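PDB 1YQF: putative p22 protein from Leishmania major, which is of unknown function but is a homologue of human p32 in the MAM33 family, probably a trimeric mitochondrial protein. Local coordinates for residues A[80-84]-A[182-187]; A[90-96]-A[107-112]; A[118-122]-A[159-163]. One frame throughout, in Å; residues are numbered along the deposited sequence.

Interaction 1 of 3, residues A[80-84]-A[182-187]; sequences YSTNQ and YSFWAE
The side chains of Y80 and Y182 cross at about a right angle: the hydroxyl end of Y80 comes down on one face of the Y182 ring, its OH lying 3.3 Å from CD2 of Y182. The roles are not symmetric, because the same Y182 CD2 lies at the edge of the Y80 ring, close to its plane. This burial leaves Y80 OH resting on an aromatic surface, with no polar partner in the model. One turn along the helix from Y182, A186 receives T82, whose methyl CG2 is 3.7 Å from A186 CB. That methyl lies anti to the carbonyl carbon of T82, OG1 taking the place between N and C (chi1 62°), and it also touches the edge of the Y182 ring. S183 lies against the backbone of S81 and T82, its OG 4.0 Å from T82 CA, and the OG turns back to bond the carbonyl of V179 in its own helix. Beyond T82 the chains of Q84 and E187 cross, with NE2 of the poorly ordered Q84 2.7 Å from OE1 of E187, amide and carboxylate planes 50° apart.

Further out, F65 meets the Y182 ring edge-to-face, and S81 OG accepts from N83 N at 3.2 Å, an ST turn that bends the chain as it leaves the strand. The second subunit takes hold of the same corner: its Y146 hydroxyl bonds OE2 of E187, and its L145 O and T147 N bond the side-chain amide of N83, through ND2 and OD1. Helix 173-202 thus packs on the sheet where strand 74-81 gives way to a loop, beside a subunit interface, consistent with the p32-like trimer.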
loop_
_atom_site.group_PDB
_atom_site.type_symbol
_atom_site.label_atom_id
_atom_site.label_comp_id
_atom_site.label_asym_id
_atom_site.label_seq_id
_atom_site.Cartn_x
_atom_site.Cartn_y
_atom_site.Cartn_z
ATOM N N TYR A 80 0.192 1.364 -18.255
ATOM C CA TYR A 80 1.483 1.474 -17.586
ATOM C C TYR A 80 1.716 2.885 -17.089
ATOM O O TYR A 80 1.018 3.819 -17.479
ATOM C CB TYR A 80 2.614 1.084 -18.533
ATOM C CG TYR A 80 2.715 1.969 -19.752
ATOM C CD1 TYR A 80 1.831 1.823 -20.812
ATOM C CD2 TYR A 80 3.697 2.954 -19.845
ATOM C CE1 TYR A 80 1.914 2.633 -21.934
ATOM C CE2 TYR A 80 3.791 3.768 -20.968
ATOM C CZ TYR A 80 2.897 3.601 -22.008
ATOM O OH TYR A 80 2.974 4.404 -23.122
ATOM N N SER A 81 2.720 3.024 -16.234
ATOM C CA SER A 81 3.129 4.312 -15.698
ATOM C C SER A 81 4.587 4.541 -16.072
ATOM O O SER A 81 5.382 3.596 -16.098
ATOM C CB SER A 81 2.960 4.332 -14.175
ATOM O OG SER A 81 3.414 5.558 -13.621
ATOM N N THR A 82 4.938 5.791 -16.361
ATOM C CA THR A 82 6.323 6.146 -16.673
ATOM C C THR A 82 7.074 6.556 -15.406
ATOM O O THR A 82 8.236 6.951 -15.471
ATOM C CB THR A 82 6.376 7.277 -17.712
ATOM O OG1 THR A 82 5.739 8.459 -17.191
ATOM C CG2 THR A 82 5.566 6.920 -18.947
ATOM N N ASN A 83 6.395 6.471 -14.263
ATOM C CA ASN A 83 7.034 6.661 -12.964
ATOM C C ASN A 83 7.866 5.440 -12.621
ATOM O O ASN A 83 7.497 4.307 -12.949
ATOM C CB ASN A 83 5.996 6.891 -11.857
ATOM C CG ASN A 83 5.592 8.347 -11.722
ATOM O OD1 ASN A 83 6.411 9.248 -11.912
ATOM N ND2 ASN A 83 4.324 8.584 -11.385
ATOM N N GLN A 84 8.984 5.683 -11.950
ATOM C CA GLN A 84 9.896 4.618 -11.552
ATOM C C GLN A 84 10.021 4.582 -10.032
ATOM O O GLN A 84 10.012 5.630 -9.368
ATOM C CB GLN A 84 11.269 4.811 -12.201
ATOM C CG GLN A 84 11.901 6.166 -11.940
ATOM C CD GLN A 84 12.864 6.596 -13.034
ATOM O OE1 GLN A 84 13.675 5.796 -13.507
ATOM N NE2 GLN A 84 12.782 7.865 -13.432
ATOM N N TYR A 182 9.255 4.220 -24.275
ATOM C CA TYR A 182 8.356 5.347 -24.062
ATOM C C TYR A 182 8.538 5.896 -22.654
ATOM O O TYR A 182 8.443 7.098 -22.440
ATOM C CB TYR A 182 6.899 4.934 -24.279
ATOM C CG TYR A 182 5.957 6.107 -24.396
ATOM C CD1 TYR A 182 5.698 6.690 -25.626
ATOM C CD2 TYR A 182 5.335 6.643 -23.271
ATOM C CE1 TYR A 182 4.836 7.772 -25.741
ATOM C CE2 TYR A 182 4.471 7.728 -23.374
ATOM C CZ TYR A 182 4.226 8.286 -24.611
ATOM O OH TYR A 182 3.373 9.358 -24.724
ATOM N N SER A 183 8.819 5.012 -21.702
ATOM C CA SER A 183 9.074 5.421 -20.326
ATOM C C SER A 183 10.348 6.261 -20.220
ATOM O O SER A 183 10.355 7.273 -19.527
ATOM C CB SER A 183 9.164 4.206 -19.404
ATOM O OG SER A 183 7.896 3.585 -19.273
ATOM N N PHE A 184 11.412 5.846 -20.912
ATOM C CA PHE A 184 12.667 6.602 -20.921
ATOM C C PHE A 184 12.430 7.986 -21.509
ATOM O O PHE A 184 12.904 8.980 -20.969
ATOM C CB PHE A 184 13.764 5.900 -21.746
ATOM C CG PHE A 184 14.323 4.642 -21.116
ATOM C CD1 PHE A 184 14.518 4.535 -19.739
ATOM C CD2 PHE A 184 14.681 3.563 -21.921
ATOM C CE1 PHE A 184 15.044 3.366 -19.181
ATOM C CE2 PHE A 184 15.208 2.396 -21.367
ATOM C CZ PHE A 184 15.388 2.299 -19.998
ATOM N N TRP A 185 11.690 8.040 -22.615
ATOM C CA TRP A 185 11.398 9.302 -23.288
ATOM C C TRP A 185 10.567 10.215 -22.401
ATOM O O TRP A 185 10.927 11.365 -22.196
ATOM C CB TRP A 185 10.665 9.070 -24.614
ATOM C CG TRP A 185 10.120 10.344 -25.195
ATOM C CD1 TRP A 185 10.812 11.283 -25.897
ATOM C CD2 TRP A 185 8.776 10.827 -25.099
ATOM N NE1 TRP A 185 9.983 12.321 -26.250
ATOM C CE2 TRP A 185 8.726 12.067 -25.771
ATOM C CE3 TRP A 185 7.603 10.338 -24.505
ATOM C CZ2 TRP A 185 7.555 12.819 -25.877
ATOM C CZ3 TRP A 185 6.436 11.090 -24.610
ATOM C CH2 TRP A 185 6.423 12.316 -25.293
ATOM N N ALA A 186 9.456 9.690 -21.890
ATOM C CA ALA A 186 8.545 10.448 -21.034
ATOM C C ALA A 186 9.212 10.908 -19.745
ATOM O O ALA A 186 8.900 11.982 -19.236
ATOM C CB ALA A 186 7.297 9.626 -20.712
ATOM N N GLU A 187 10.135 10.101 -19.228
ATOM C CA GLU A 187 10.853 10.442 -18.003
ATOM C C GLU A 187 11.740 11.663 -18.226
ATOM O O GLU A 187 11.870 12.506 -17.349
ATOM C CB GLU A 187 11.698 9.259 -17.523
ATOM C CG GLU A 187 12.655 9.575 -16.377
ATOM C CD GLU A 187 11.938 10.064 -15.128
ATOM O OE1 GLU A 187 10.940 9.417 -14.725
ATOM O OE2 GLU A 187 12.374 11.086 -14.546
#

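Interaction 2 of 3, residues A[90-96]-A[107-112]; sequences NSHNIFV and QADLSI
Strand 92-96 runs antiparallel to strand 107-112, the axes 4.7 Å apart and 163° between their directions, with the hydrogen-bonded pairs I94-L110 and V96-A108 each closed by two backbone bonds. Nearly straight, the bond from V96 N to A108 O measures 2.9 Å. On the face bearing I94, V96, A108, L110 and I112 the side chains are mostly aliphatic, with H92 joining them at the end: CG2 of V96 presses on CD1 of L110 at 3.5 Å, a tight carbon pair, while CG2 of I94 meets CD1 of I112 at 4.1 Å. L166 of helix 156-168 touches V96 and L110, and V179 and V180 of helix 173-202 pack on I112.

The other face is mixed, with F95 among polar side chains. Here the F95 ring turns an edge to the D109 carboxylate, CE2 lying 3.4 Å from OD2 with the two planes 80° apart, so that the positive rim of the ring probably meets the negative group. Q107 NE2 holds that carboxylate from within its own strand, bonding the syn lone pair of D109 OD1 at 2.9 Å, while Q107 OE1 is bonded by Y125. The two strands, 92-99 and 105-113, form a beta hairpin in the antiparallel sheet of the MAM33 fold, its largely apolar face turned to helices 156-168 and 173-202.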
loop_
_atom_site.group_PDB
_atom_site.type_symbol
_atom_site.label_atom_id
_atom_site.label_comp_id
_atom_site.label_asym_id
_atom_site.label_seq_id
_atom_site.Cartn_x
_atom_site.Cartn_y
_atom_site.Cartn_z
ATOM N N ASN A 90 14.620 -0.993 -12.534
ATOM C CA ASN A 90 14.926 -1.978 -13.570
ATOM C C ASN A 90 13.680 -2.659 -14.152
ATOM O O ASN A 90 13.692 -3.088 -15.312
ATOM C CB ASN A 90 15.891 -3.036 -13.018
ATOM C CG ASN A 90 15.295 -3.835 -11.865
ATOM O OD1 ASN A 90 14.609 -4.846 -12.078
ATOM N ND2 ASN A 90 15.558 -3.385 -10.638
ATOM N N SER A 91 12.616 -2.763 -13.347
ATOM C CA SER A 91 11.390 -3.439 -13.759
ATOM C C SER A 91 10.354 -2.457 -14.294
ATOM O O SER A 91 10.294 -1.300 -13.868
ATOM C CB SER A 91 10.795 -4.227 -12.588
ATOM O OG SER A 91 9.650 -4.962 -12.996
ATOM N N HIS A 92 9.543 -2.939 -15.231
ATOM C CA HIS A 92 8.466 -2.156 -15.825
ATOM C C HIS A 92 7.199 -2.998 -15.805
ATOM O O HIS A 92 7.115 -4.009 -16.497
ATOM C CB HIS A 92 8.815 -1.780 -17.265
ATOM C CG HIS A 92 9.891 -0.745 -17.374
ATOM N ND1 HIS A 92 9.624 0.607 -17.373
ATOM C CD2 HIS A 92 11.235 -0.864 -17.490
ATOM C CE1 HIS A 92 10.758 1.277 -17.481
ATOM N NE2 HIS A 92 11.750 0.408 -17.554
ATOM N N ASN A 93 6.219 -2.588 -15.005
ATOM C CA ASN A 93 4.980 -3.337 -14.868
ATOM C C ASN A 93 3.895 -2.829 -15.815
ATOM O O ASN A 93 3.764 -1.625 -16.032
ATOM C CB ASN A 93 4.495 -3.282 -13.418
ATOM C CG ASN A 93 5.418 -4.030 -12.466
ATOM O OD1 ASN A 93 5.932 -5.102 -12.792
ATOM N ND2 ASN A 93 5.634 -3.463 -11.288
ATOM N N ILE A 94 3.136 -3.757 -16.390
ATOM C CA ILE A 94 1.985 -3.414 -17.224
ATOM C C ILE A 94 0.756 -4.204 -16.798
ATOM O O ILE A 94 0.859 -5.322 -16.294
ATOM C CB ILE A 94 2.273 -3.641 -18.733
ATOM C CG1 ILE A 94 2.536 -5.120 -19.036
ATOM C CG2 ILE A 94 3.448 -2.787 -19.180
ATOM C CD1 ILE A 94 2.713 -5.423 -20.522
ATOM N N PHE A 95 -0.407 -3.608 -17.014
ATOM C CA PHE A 95 -1.676 -4.233 -16.692
ATOM C C PHE A 95 -2.471 -4.337 -17.979
ATOM O O PHE A 95 -2.821 -3.326 -18.577
ATOM C CB PHE A 95 -2.392 -3.413 -15.623
ATOM C CG PHE A 95 -1.584 -3.267 -14.375
ATOM C CD1 PHE A 95 -0.664 -2.231 -14.248
ATOM C CD2 PHE A 95 -1.682 -4.202 -13.356
ATOM C CE1 PHE A 95 0.121 -2.113 -13.109
ATOM C CE2 PHE A 95 -0.904 -4.086 -12.217
ATOM C CZ PHE A 95 -0.003 -3.040 -12.093
ATOM N N VAL A 96 -2.711 -5.569 -18.413
ATOM C CA VAL A 96 -3.411 -5.841 -19.662
ATOM C C VAL A 96 -4.869 -6.168 -19.360
ATOM O O VAL A 96 -5.152 -7.093 -18.614
ATOM C CB VAL A 96 -2.774 -7.029 -20.413
ATOM C CG1 VAL A 96 -3.463 -7.262 -21.748
ATOM C CG2 VAL A 96 -1.288 -6.794 -20.626
ATOM N N GLN A 107 -7.787 -9.363 -16.401
ATOM C CA GLN A 107 -6.642 -8.518 -16.104
ATOM C C GLN A 107 -5.408 -9.404 -15.975
ATOM O O GLN A 107 -5.383 -10.313 -15.151
ATOM C CB GLN A 107 -6.867 -7.745 -14.801
ATOM C CG GLN A 107 -5.747 -6.772 -14.455
ATOM C CD GLN A 107 -5.857 -6.211 -13.047
ATOM O OE1 GLN A 107 -6.923 -5.755 -12.632
ATOM N NE2 GLN A 107 -4.754 -6.238 -12.315
ATOM N N ALA A 108 -4.389 -9.137 -16.790
ATOM C CA ALA A 108 -3.122 -9.857 -16.701
ATOM C C ALA A 108 -2.031 -8.886 -16.282
ATOM O O ALA A 108 -1.823 -7.869 -16.938
ATOM C CB ALA A 108 -2.778 -10.504 -18.031
ATOM N N ASP A 109 -1.347 -9.192 -15.183
ATOM C CA ASP A 109 -0.216 -8.388 -14.732
ATOM C C ASP A 109 1.066 -9.009 -15.241
ATOM O O ASP A 109 1.341 -10.170 -14.972
ATOM C CB ASP A 109 -0.162 -8.332 -13.207
ATOM C CG ASP A 109 -1.407 -7.735 -12.595
ATOM O OD1 ASP A 109 -2.439 -7.624 -13.294
ATOM O OD2 ASP A 109 -1.442 -7.357 -11.405
ATOM N N LEU A 110 1.855 -8.236 -15.974
ATOM C CA LEU A 110 3.141 -8.713 -16.452
ATOM C C LEU A 110 4.235 -7.712 -16.146
ATOM O O LEU A 110 3.981 -6.524 -15.981
ATOM C CB LEU A 110 3.100 -8.989 -17.958
ATOM C CG LEU A 110 1.947 -9.851 -18.471
ATOM C CD1 LEU A 110 0.768 -8.979 -18.833
ATOM C CD2 LEU A 110 2.370 -10.681 -19.668
ATOM N N SER A 111 5.457 -8.214 -16.059
ATOM C CA SER A 111 6.629 -7.366 -15.908
ATOM C C SER A 111 7.529 -7.557 -17.123
ATOM O O SER A 111 7.558 -8.634 -17.726
ATOM C CB SER A 111 7.372 -7.695 -14.613
ATOM O OG SER A 111 7.569 -9.087 -14.471
ATOM N N ILE A 112 8.244 -6.498 -17.485
ATOM C CA ILE A 112 9.155 -6.522 -18.621
ATOM C C ILE A 112 10.571 -6.545 -18.065
ATOM O O ILE A 112 11.006 -5.595 -17.412
ATOM C CB ILE A 112 8.945 -5.291 -19.526
ATOM C CG1 ILE A 112 7.477 -5.182 -19.953
ATOM C CG2 ILE A 112 9.849 -5.374 -20.762
ATOM C CD1 ILE A 112 7.123 -3.857 -20.596
#

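Interaction 3 of 3, residues A[118-122]-A[159-163]; sequences VLNNI and LNCVM
Helix-on-sheet packing brings helix 156-168 across strand 116-125, the outermost strand of the sheet within this chain, and the contact between L119 and I122 on one side and L159, V162 and M163 on the other belongs to it. The local axes pass 10.1 Å apart with 111° between their directions, so the helix lies across the strand rather than along it. L119 is the centre of the contact. Its CG stands anti to the backbone N (chi1 -173°), which carries CD2 out toward the helix, where it reaches L159 CD1 at 3.6 Å and V162 CG1 at 3.8 Å. M163 comes in from another direction: bent at both chi2 and chi3, its chain slides past L119 in the opposite sense and lays SD 3.8 Å from L119 CB. I122 and V162 instead reach toward each other tip to tip, CD1 of I122 standing 3.6 Å from CG1 of V162.

L119 and I122 can both face the helix, although three positions apart, because N120 and N121 between them form a classic beta bulge opposite D109. The extra residue shifts the alternation of the strand. The third subunit packs around I122 and V162: its W194 bonds the carbonyl of I122 through NE1, its M198 packs on I122, and its L27 on V162. Every meeting across these two segments is between apolar atoms, methyl and methylene groups and a thioether sulfur, which implies that burial and fit of shape, rather than any directional bond, hold helix to strand here.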
loop_
_atom_site.group_PDB
_atom_site.type_symbol
_atom_site.label_atom_id
_atom_site.label_comp_id
_atom_site.label_asym_id
_atom_site.label_seq_id
_atom_site.Cartn_x
_atom_site.Cartn_y
_atom_site.Cartn_z
ATOM N N VAL A 118 7.032 -11.428 -18.635
ATOM C CA VAL A 118 6.805 -12.399 -17.573
ATOM C C VAL A 118 5.422 -12.169 -16.972
ATOM O O VAL A 118 5.066 -11.056 -16.601
ATOM C CB VAL A 118 7.878 -12.318 -16.473
ATOM C CG1 VAL A 118 7.621 -13.365 -15.393
ATOM C CG2 VAL A 118 9.273 -12.518 -17.073
ATOM N N LEU A 119 4.655 -13.248 -16.888
ATOM C CA LEU A 119 3.286 -13.219 -16.399
ATOM C C LEU A 119 3.266 -13.439 -14.896
ATOM O O LEU A 119 3.802 -14.428 -14.401
ATOM C CB LEU A 119 2.504 -14.314 -17.102
ATOM C CG LEU A 119 1.000 -14.418 -16.914
ATOM C CD1 LEU A 119 0.283 -13.120 -17.282
ATOM C CD2 LEU A 119 0.527 -15.578 -17.772
ATOM N N ASN A 120 2.644 -12.516 -14.171
ATOM C CA ASN A 120 2.628 -12.562 -12.710
ATOM C C ASN A 120 1.256 -12.771 -12.068
ATOM O O ASN A 120 1.181 -13.217 -10.928
ATOM C CB ASN A 120 3.275 -11.293 -12.152
ATOM C CG ASN A 120 4.773 -11.254 -12.391
ATOM O OD1 ASN A 120 5.476 -12.240 -12.166
ATOM N ND2 ASN A 120 5.265 -10.117 -12.862
ATOM N N ASN A 121 0.178 -12.453 -12.782
ATOM C CA ASN A 121 -1.166 -12.648 -12.239
ATOM C C ASN A 121 -2.240 -12.569 -13.312
ATOM O O ASN A 121 -2.126 -11.791 -14.246
ATOM C CB ASN A 121 -1.468 -11.611 -11.150
ATOM C CG ASN A 121 -2.624 -12.028 -10.253
ATOM O OD1 ASN A 121 -2.441 -12.804 -9.313
ATOM N ND2 ASN A 121 -3.823 -11.529 -10.555
ATOM N N ILE A 122 -3.281 -13.383 -13.157
ATOM C CA ILE A 122 -4.447 -13.375 -14.040
ATOM C C ILE A 122 -5.701 -13.450 -13.183
ATOM O O ILE A 122 -5.841 -14.352 -12.358
ATOM C CB ILE A 122 -4.441 -14.586 -14.984
ATOM C CG1 ILE A 122 -3.133 -14.662 -15.771
ATOM C CG2 ILE A 122 -5.643 -14.517 -15.938
ATOM C CD1 ILE A 122 -2.988 -15.945 -16.529
ATOM N N LEU A 159 -0.266 -22.135 -18.689
ATOM C CA LEU A 159 0.373 -20.823 -18.613
ATOM C C LEU A 159 1.033 -20.449 -19.932
ATOM O O LEU A 159 1.032 -19.285 -20.323
ATOM C CB LEU A 159 1.400 -20.776 -17.476
ATOM C CG LEU A 159 1.631 -19.397 -16.854
ATOM C CD1 LEU A 159 0.351 -18.812 -16.277
ATOM C CD2 LEU A 159 2.689 -19.481 -15.780
ATOM N N ASN A 160 1.580 -21.444 -20.617
ATOM C CA ASN A 160 2.167 -21.238 -21.933
ATOM C C ASN A 160 1.102 -20.881 -22.970
ATOM O O ASN A 160 1.356 -20.083 -23.868
ATOM C CB ASN A 160 2.946 -22.478 -22.368
ATOM C CG ASN A 160 3.833 -22.220 -23.563
ATOM O OD1 ASN A 160 4.565 -21.231 -23.603
ATOM N ND2 ASN A 160 3.779 -23.115 -24.546
ATOM N N CYS A 161 -0.089 -21.461 -22.832
ATOM C CA CYS A 161 -1.206 -21.155 -23.724
ATOM C C CYS A 161 -1.770 -19.751 -23.464
ATOM O O CYS A 161 -2.293 -19.118 -24.380
ATOM C CB CYS A 161 -2.311 -22.207 -23.588
ATOM S SG CYS A 161 -1.951 -23.777 -24.421
ATOM N N VAL A 162 -1.658 -19.264 -22.229
ATOM C CA VAL A 162 -2.089 -17.901 -21.905
ATOM C C VAL A 162 -1.142 -16.892 -22.545
ATOM O O VAL A 162 -1.573 -15.882 -23.081
ATOM C CB VAL A 162 -2.121 -17.636 -20.390
ATOM C CG1 VAL A 162 -2.452 -16.173 -20.114
ATOM C CG2 VAL A 162 -3.131 -18.534 -19.702
ATOM N N MET A 163 0.152 -17.173 -22.464
ATOM C CA MET A 163 1.179 -16.331 -23.071
ATOM C C MET A 163 0.995 -16.212 -24.574
ATOM O O MET A 163 1.197 -15.141 -25.145
ATOM C CB MET A 163 2.569 -16.907 -22.784
ATOM C CG MET A 163 3.029 -16.733 -21.351
ATOM S SD MET A 163 2.823 -15.044 -20.775
ATOM C CE MET A 163 3.964 -14.153 -21.872
#

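In the fold
All three contacts build on one antiparallel sheet. Interactions 1 and 2 have centres about 13 Å apart and touch directly: helix 173-202 lies over strand 92-99, with S183 CB 3.8 Å from H92 CE1, and the neighbouring strands 74-81 and 92-99 bring Y80 CB to 4.0 Å from I94 CG2. Interactions 2 and 3, centres about 11 Å apart, join through D109, whose O and N probably bond N120 N at 2.8 Å and N121 O at 2.9 Å. Interactions 1 and 3 stay about 13 Å apart at their nearest atoms, yet they use consecutive helices, 173-202 and 156-168, on the same sheet. Each also borders another subunit, whereas no other chain touches interaction 2.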